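Local atomic coordinates of uncharacterized protein (Cricetid herpesvirus 2, PDB entry 4ZKQ), a protein that probably binds host chemokines as a viral decoy receptor of a rodent gammaherpesvirus. Residues T201-E204 with N205-C208. Residues are numbered along the deposited sequence; the frame is centred on the assembly and turned at random.
With NAG (2-acetamido-2-deoxy-beta-D-glucopyranose), chain B.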
loop_
_atom_site.group_PDB
_atom_site.type_symbol
_atom_site.label_atom_id
_atom_site.label_comp_id
_atom_site.label_asym_id
_atom_site.label_seq_id
_atom_site.Cartn_x
_atom_site.Cartn_y
_atom_site.Cartn_z
ATOM N N THR A 201 20.778 18.890 -6.441
ATOM C CA THR A 201 20.808 17.635 -7.191
ATOM C C THR A 201 21.590 16.557 -6.448
ATOM O O THR A 201 22.624 16.835 -5.841
ATOM C CB THR A 201 21.428 17.851 -8.595
ATOM O OG1 THR A 201 20.497 18.559 -9.421
ATOM C CG2 THR A 201 21.759 16.532 -9.267
ATOM N N VAL A 202 21.079 15.329 -6.494
ATOM C CA VAL A 202 21.744 14.188 -5.873
ATOM C C VAL A 202 21.909 13.043 -6.870
ATOM O O VAL A 202 22.592 12.059 -6.588
ATOM C CB VAL A 202 20.966 13.696 -4.641
ATOM C CG1 VAL A 202 20.868 14.806 -3.603
ATOM C CG2 VAL A 202 19.578 13.221 -5.035
ATOM N N LEU A 203 21.289 13.188 -8.037
ATOM C CA LEU A 203 21.386 12.203 -9.108
ATOM C C LEU A 203 21.831 12.856 -10.402
ATOM O O LEU A 203 21.548 14.023 -10.642
ATOM C CB LEU A 203 20.039 11.523 -9.351
ATOM C CG LEU A 203 19.437 10.619 -8.282
ATOM C CD1 LEU A 203 18.091 10.112 -8.775
ATOM C CD2 LEU A 203 20.365 9.464 -7.959
ATOM N N GLU A 204 22.496 12.089 -11.256
ATOM C CA GLU A 204 22.796 12.561 -12.595
ATOM C C GLU A 204 21.528 12.561 -13.446
ATOM O O GLU A 204 20.725 11.629 -13.382
ATOM C CB GLU A 204 23.880 11.697 -13.237
ATOM C CG GLU A 204 25.157 11.633 -12.413
ATOM C CD GLU A 204 25.657 13.011 -12.016
ATOM O OE1 GLU A 204 25.969 13.811 -12.923
ATOM O OE2 GLU A 204 25.724 13.299 -10.801
ATOM N N ASN A 205 21.358 13.619 -14.233
ATOM C CA ASN A 205 20.179 13.803 -15.075
ATOM C C ASN A 205 18.890 13.756 -14.257
ATOM O O ASN A 205 17.875 13.203 -14.684
ATOM C CB ASN A 205 20.171 12.764 -16.205
ATOM C CG ASN A 205 20.921 13.257 -17.431
ATOM O OD1 ASN A 205 21.717 14.191 -17.333
ATOM N ND2 ASN A 205 20.670 12.646 -18.588
ATOM N N GLN A 206 18.939 14.384 -13.086
ATOM C CA GLN A 206 17.838 14.332 -12.144
ATOM C C GLN A 206 16.577 14.933 -12.738
ATOM O O GLN A 206 16.582 16.044 -13.268
ATOM C CB GLN A 206 18.198 15.048 -10.848
ATOM C CG GLN A 206 17.106 14.949 -9.797
ATOM C CD GLN A 206 17.590 15.282 -8.405
ATOM O OE1 GLN A 206 18.695 14.907 -8.011
ATOM N NE2 GLN A 206 16.761 15.988 -7.649
ATOM N N THR A 207 15.502 14.163 -12.642
ATOM C CA THR A 207 14.206 14.532 -13.182
ATOM C C THR A 207 13.173 14.340 -12.084
ATOM O O THR A 207 13.070 13.252 -11.519
ATOM C CB THR A 207 13.852 13.673 -14.407
ATOM O OG1 THR A 207 14.908 13.762 -15.369
ATOM C CG2 THR A 207 12.546 14.127 -15.045
ATOM N N CYS A 208 12.427 15.396 -11.771
ATOM C CA CYS A 208 11.476 15.359 -10.666
ATOM C C CYS A 208 10.038 15.244 -11.159
ATOM O O CYS A 208 9.622 15.936 -12.091
ATOM C CB CYS A 208 11.635 16.597 -9.786
ATOM S SG CYS A 208 13.237 16.681 -8.956
HETATM C C1 NAG B . 21.329 13.082 -19.803
HETATM C C2 NAG B . 22.819 13.106 -19.755
HETATM C C3 NAG B . 23.386 12.043 -20.708
HETATM C C4 NAG B . 22.544 10.781 -20.579
HETATM C C5 NAG B . 21.198 11.062 -21.207
HETATM C C6 NAG B . 20.096 10.201 -20.604
HETATM C C7 NAG B . 23.996 15.254 -19.250
HETATM C C8 NAG B . 24.411 16.613 -19.709
HETATM N N2 NAG B . 23.244 14.399 -20.143
HETATM O O3 NAG B . 24.704 11.758 -20.370
HETATM O O4 NAG B . 23.244 9.749 -21.250
HETATM O O5 NAG B . 20.851 12.427 -21.012
HETATM O O6 NAG B . 19.593 9.313 -21.596
HETATM O O7 NAG B . 24.301 14.886 -18.129
#
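The side chain of Q206 reaches back over the backbone of T201, V202 and L203. Q206 is the last residue of a type II beta turn that runs from L203 and leads into strand 206-223, and its amide returns to the backbone just ahead of the turn and at its first residue. Its CG lies anti to the backbone N (chi1 -177°) and the chain stays extended beyond it, which carries the amide to two backbone N-H groups. Q206 OE1 accepts from V202 N at 2.9 Å in an almost straight bond. The second bond, from L203 N to Q206 OE1 at 3.1 Å, is more bent but lies in the carbonyl plane. Glutamine suits the place because its long neutral arm brings a carbonyl to two successive peptide donors, holding the end of the loop and the first residue of the turn together. V202 lays CG2 3.5 Å from Q206 OE1, its branched side chain flanking the amide with a methyl group.

Within the turn, N205 takes the third position with positive phi (56°), a conformation that asparagine tolerates better than most residues. It also carries an N-linked glycan, through the 1.4 Å bond from N205 ND2 to C1 of NAG. L203 is buried against V260 and V262 of strand 260-263, where leucine's apolar branch fits. Beyond the turn C208 ties the strand to C197 by a disulfide. Threonine's short hydroxyl suits position 207, T207 OG1 donating to N205 O at 3.1 Å.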